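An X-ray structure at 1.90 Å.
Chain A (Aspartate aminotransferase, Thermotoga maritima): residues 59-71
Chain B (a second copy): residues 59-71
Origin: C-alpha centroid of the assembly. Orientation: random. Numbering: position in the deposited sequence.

Chain A, residues 59-71: VVEEAVRFLQKGE
Chain B (59-71) VVEEAVRFLQKGE

Two copies of the Thermotoga maritima aspartate aminotransferase chain meet through the same helix, running nearly antiparallel: the N-to-C directions differ by 174° and the axes approach to 10.0 Å. The register is close to symmetric, with CA–CA distances of 6.0 Å for A:Val64 to B:Val64, 6.5 Å for A:Val60 to B:Leu67 and 6.4 Å for A:Leu67 to B:Val60. The contact buries 489 Å², both sides summed, and is packed mostly by apolar side chains; no hydrogen bond crosses it. Along chain B, B:Val59 to B:Leu67 are helical, with phi from -53° to -71° and psi from -42° to -49°. B:Val59 (t) makes no contact, but its O accepts from B:Ala63 N at 3.0 Å, the first of the i to i+4 bonds in the stretch. B:Val60 (t) points toward chain A, near A:Leu67, A:Gln68 and A:Gly70: its CG1 lies 3.5 Å from A:Leu67 O and 4.3 Å from A:Gln68 CA, and its CG2 lies 4.3 Å from A:Gly70 CA. B:Glu61 (m, t) points away. B:Glu62 (t, p) stays out of reach and pairs within its own chain, B:Glu62 OE2 lying 3.3 Å from B:Arg65 NH1, well out of the guanidinium plane, so that charge alone links them. In chain A the same pair is better aligned, with A:Arg65 NE donating to A:Glu62 OE1 at 3.0 Å and A:Arg65 NH2 to A:Glu62 OE2 at 3.1 Å. B:Ala63 points toward the partner, its small CB 3.9 Å from A:Leu67 CD1. B:Val64 (t) meets its counterpart at B:Val64 CG1 to A:Val64 CG1, 4.1 Å, while its CG2 lies 4.0 Å from A:Leu67 CD1 and 4.2 Å from A:Gln68 CG. B:Arg65 (t, t, chi3 off-well at 140°, chi4 -63°) points away. B:Phe66 (t, chi2 70°) remains out of reach. B:Leu67, with chi1 off-well at -106° and chi2 t, is a knob among A:Val60, A:Ala63, A:Val64 and A:Leu67: its CD1 is 3.8 Å from A:Ala63 CB, 3.9 Å from A:Val64 CG2 and 3.6 Å from A:Leu67 CD1, its CD2 is 4.2 Å from A:Val60 CG1, and B:Leu67 O lies 3.4 Å from A:Val60 CG1. B:Gln68 (m, t; -68/-18) starts sideways, but its end comes nearer; its CG packs 4.2 Å from A:Val64 CG2. B:Lys69 (m, t, t, t; -73/-20) points away. B:Gly70 leaves helical geometry at phi/psi 80/2, a positive phi that favours glycine, and its N donates to B:Leu67 O at 2.8 Å; its CA lies 4.3 Å from A:Val60 CG2. B:Glu71 (m, m) is extended at -102/104 and points away.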

# COMPACT_ATOMS: atom_id res chain seq x y z
N VAL A 59 13.64 -18.86 -2.45
CA VAL A 59 12.49 -17.98 -2.30
C VAL A 59 11.43 -18.27 -3.38
O VAL A 59 10.26 -18.44 -3.06
CB VAL A 59 12.94 -16.50 -2.25
CG1 VAL A 59 11.75 -15.54 -2.20
CG2 VAL A 59 13.85 -16.32 -1.07
N VAL A 60 11.86 -18.33 -4.63
CA VAL A 60 10.96 -18.68 -5.73
C VAL A 60 10.29 -20.01 -5.52
O VAL A 60 9.09 -20.14 -5.75
CB VAL A 60 11.71 -18.75 -7.08
CG1 VAL A 60 10.78 -19.22 -8.21
CG2 VAL A 60 12.33 -17.45 -7.41
N GLU A 61 11.06 -21.02 -5.10
CA GLU A 61 10.53 -22.35 -4.86
C GLU A 61 9.48 -22.39 -3.76
O GLU A 61 8.47 -23.09 -3.89
CB GLU A 61 11.67 -23.33 -4.58
CG GLU A 61 12.55 -23.52 -5.83
CD GLU A 61 13.73 -24.50 -5.68
OE1 GLU A 61 13.96 -25.04 -4.54
OE2 GLU A 61 14.45 -24.71 -6.72
N GLU A 62 9.70 -21.65 -2.69
CA GLU A 62 8.73 -21.59 -1.61
C GLU A 62 7.44 -20.89 -2.08
O GLU A 62 6.34 -21.35 -1.79
CB GLU A 62 9.33 -20.89 -0.41
CG GLU A 62 8.38 -20.57 0.72
CD GLU A 62 7.71 -21.79 1.35
OE1 GLU A 62 8.16 -22.96 1.09
OE2 GLU A 62 6.74 -21.53 2.13
N ALA A 63 7.58 -19.79 -2.83
CA ALA A 63 6.44 -19.04 -3.36
C ALA A 63 5.61 -19.92 -4.29
O ALA A 63 4.36 -19.93 -4.24
CB ALA A 63 6.91 -17.83 -4.10
N VAL A 64 6.32 -20.69 -5.12
CA VAL A 64 5.69 -21.64 -6.02
C VAL A 64 4.94 -22.74 -5.25
O VAL A 64 3.79 -23.06 -5.57
CB VAL A 64 6.72 -22.26 -7.01
CG1 VAL A 64 6.13 -23.46 -7.70
CG2 VAL A 64 7.18 -21.21 -8.05
N ARG A 65 5.57 -23.27 -4.22
CA ARG A 65 4.97 -24.31 -3.40
C ARG A 65 3.68 -23.78 -2.75
O ARG A 65 2.67 -24.45 -2.77
CB ARG A 65 5.99 -24.82 -2.36
CG ARG A 65 5.55 -25.92 -1.41
CD ARG A 65 6.16 -25.80 0.03
NE ARG A 65 5.68 -24.58 0.72
CZ ARG A 65 4.55 -24.47 1.45
NH1 ARG A 65 3.74 -25.50 1.63
NH2 ARG A 65 4.23 -23.29 2.00
N PHE A 66 3.71 -22.57 -2.21
CA PHE A 66 2.52 -21.94 -1.67
C PHE A 66 1.41 -21.75 -2.73
O PHE A 66 0.23 -22.09 -2.49
CB PHE A 66 2.87 -20.62 -1.01
CG PHE A 66 1.68 -19.91 -0.42
CD1 PHE A 66 1.04 -20.42 0.69
CD2 PHE A 66 1.17 -18.77 -1.01
CE1 PHE A 66 -0.09 -19.83 1.20
CE2 PHE A 66 0.07 -18.13 -0.47
CZ PHE A 66 -0.57 -18.66 0.62
N LEU A 67 1.80 -21.22 -3.88
CA LEU A 67 0.88 -20.90 -4.97
C LEU A 67 0.10 -22.08 -5.48
O LEU A 67 -1.06 -21.97 -5.83
CB LEU A 67 1.62 -20.33 -6.19
CG LEU A 67 1.65 -18.86 -6.31
CD1 LEU A 67 2.54 -18.45 -7.47
CD2 LEU A 67 0.21 -18.32 -6.52
N GLN A 68 0.76 -23.22 -5.56
CA GLN A 68 0.17 -24.37 -6.17
C GLN A 68 -0.95 -24.97 -5.34
O GLN A 68 -1.71 -25.82 -5.82
CB GLN A 68 1.27 -25.39 -6.51
CG GLN A 68 2.13 -24.85 -7.67
CD GLN A 68 3.20 -25.80 -8.10
OE1 GLN A 68 3.74 -26.53 -7.26
NE2 GLN A 68 3.52 -25.80 -9.42
N LYS A 69 -1.09 -24.53 -4.09
CA LYS A 69 -2.22 -24.95 -3.30
C LYS A 69 -3.47 -24.11 -3.63
O LYS A 69 -4.58 -24.44 -3.23
CB LYS A 69 -1.87 -24.84 -1.82
CG LYS A 69 -0.64 -25.68 -1.40
CD LYS A 69 -0.12 -25.18 -0.05
CE LYS A 69 0.43 -26.29 0.83
NZ LYS A 69 -0.20 -26.23 2.21
N GLY A 70 -3.27 -22.99 -4.34
CA GLY A 70 -4.36 -22.20 -4.86
C GLY A 70 -5.05 -21.22 -3.90
O GLY A 70 -5.96 -20.52 -4.32
N GLU A 71 -4.67 -21.21 -2.62
CA GLU A 71 -5.33 -20.40 -1.62
C GLU A 71 -4.54 -19.14 -1.33
O GLU A 71 -3.51 -19.17 -0.68
CB GLU A 71 -5.56 -21.18 -0.34
CG GLU A 71 -6.59 -22.28 -0.50
CD GLU A 71 -7.97 -21.70 -0.82
OE1 GLU A 71 -8.39 -20.71 -0.17
OE2 GLU A 71 -8.61 -22.23 -1.75
N VAL B 59 -4.74 -18.72 -13.51
CA VAL B 59 -4.07 -17.59 -12.90
C VAL B 59 -2.87 -18.09 -12.10
O VAL B 59 -1.80 -17.54 -12.23
CB VAL B 59 -5.02 -16.77 -11.98
CG1 VAL B 59 -4.25 -15.59 -11.29
CG2 VAL B 59 -6.21 -16.26 -12.77
N VAL B 60 -3.06 -19.13 -11.28
CA VAL B 60 -1.94 -19.78 -10.60
C VAL B 60 -0.85 -20.19 -11.58
O VAL B 60 0.34 -19.90 -11.38
CB VAL B 60 -2.42 -21.02 -9.84
CG1 VAL B 60 -1.25 -21.82 -9.30
CG2 VAL B 60 -3.40 -20.64 -8.71
N GLU B 61 -1.23 -20.85 -12.67
CA GLU B 61 -0.26 -21.35 -13.65
C GLU B 61 0.57 -20.23 -14.28
O GLU B 61 1.78 -20.38 -14.40
CB GLU B 61 -0.92 -22.21 -14.77
CG GLU B 61 -1.49 -23.52 -14.21
CD GLU B 61 -2.26 -24.40 -15.23
OE1 GLU B 61 -2.66 -23.91 -16.35
OE2 GLU B 61 -2.47 -25.61 -14.90
N GLU B 62 -0.09 -19.16 -14.71
CA GLU B 62 0.62 -17.97 -15.21
C GLU B 62 1.57 -17.33 -14.18
O GLU B 62 2.68 -16.92 -14.52
CB GLU B 62 -0.38 -16.94 -15.69
CG GLU B 62 0.18 -15.60 -16.08
CD GLU B 62 1.09 -15.65 -17.29
OE1 GLU B 62 1.10 -16.69 -18.03
OE2 GLU B 62 1.80 -14.62 -17.48
N ALA B 63 1.10 -17.22 -12.93
CA ALA B 63 1.92 -16.65 -11.87
C ALA B 63 3.17 -17.50 -11.66
O ALA B 63 4.24 -16.94 -11.50
CB ALA B 63 1.12 -16.53 -10.57
N VAL B 64 3.04 -18.83 -11.68
CA VAL B 64 4.15 -19.76 -11.49
C VAL B 64 5.13 -19.67 -12.64
O VAL B 64 6.35 -19.65 -12.45
CB VAL B 64 3.67 -21.24 -11.32
CG1 VAL B 64 4.81 -22.22 -11.38
CG2 VAL B 64 2.90 -21.43 -10.05
N ARG B 65 4.60 -19.60 -13.85
CA ARG B 65 5.43 -19.47 -15.04
C ARG B 65 6.27 -18.20 -14.98
O ARG B 65 7.48 -18.25 -15.21
CB ARG B 65 4.53 -19.47 -16.24
CG ARG B 65 5.18 -19.29 -17.58
CD ARG B 65 4.08 -19.11 -18.68
NE ARG B 65 4.42 -18.10 -19.70
CZ ARG B 65 4.61 -16.79 -19.48
NH1 ARG B 65 4.53 -16.24 -18.26
NH2 ARG B 65 4.91 -16.02 -20.53
N PHE B 66 5.63 -17.06 -14.67
CA PHE B 66 6.34 -15.81 -14.45
C PHE B 66 7.42 -15.93 -13.36
O PHE B 66 8.59 -15.53 -13.55
CB PHE B 66 5.38 -14.69 -14.05
CG PHE B 66 6.07 -13.41 -13.73
CD1 PHE B 66 6.67 -12.67 -14.73
CD2 PHE B 66 6.18 -12.96 -12.43
CE1 PHE B 66 7.36 -11.48 -14.44
CE2 PHE B 66 6.87 -11.76 -12.16
CZ PHE B 66 7.45 -11.04 -13.19
N LEU B 67 7.01 -16.50 -12.23
CA LEU B 67 7.88 -16.70 -11.07
C LEU B 67 9.15 -17.48 -11.36
O LEU B 67 10.23 -17.16 -10.85
CB LEU B 67 7.15 -17.47 -9.98
CG LEU B 67 6.73 -16.67 -8.81
CD1 LEU B 67 5.99 -17.54 -7.82
CD2 LEU B 67 7.98 -16.05 -8.18
N GLN B 68 9.01 -18.53 -12.15
CA GLN B 68 10.11 -19.44 -12.37
C GLN B 68 11.27 -18.82 -13.15
O GLN B 68 12.40 -19.30 -13.08
CB GLN B 68 9.59 -20.76 -12.98
CG GLN B 68 8.84 -21.56 -11.88
CD GLN B 68 8.21 -22.86 -12.33
OE1 GLN B 68 7.71 -22.95 -13.45
NE2 GLN B 68 8.20 -23.86 -11.44
N LYS B 69 11.00 -17.72 -13.83
CA LYS B 69 12.03 -16.94 -14.48
C LYS B 69 12.88 -16.16 -13.43
O LYS B 69 13.97 -15.72 -13.74
CB LYS B 69 11.40 -16.00 -15.52
CG LYS B 69 10.60 -16.78 -16.60
CD LYS B 69 9.90 -15.85 -17.59
CE LYS B 69 9.26 -16.64 -18.74
NZ LYS B 69 8.95 -15.77 -19.95
N GLY B 70 12.34 -15.96 -12.22
CA GLY B 70 13.07 -15.39 -11.10
C GLY B 70 13.24 -13.88 -11.07
O GLY B 70 13.91 -13.38 -10.20
N GLU B 71 12.68 -13.15 -12.03
CA GLU B 71 12.81 -11.71 -12.12
C GLU B 71 11.56 -11.04 -11.61
O GLU B 71 10.57 -10.98 -12.31
CB GLU B 71 13.06 -11.27 -13.55
CG GLU B 71 14.47 -11.52 -14.03
CD GLU B 71 15.53 -10.79 -13.19
OE1 GLU B 71 15.39 -9.56 -12.94
OE2 GLU B 71 16.49 -11.47 -12.79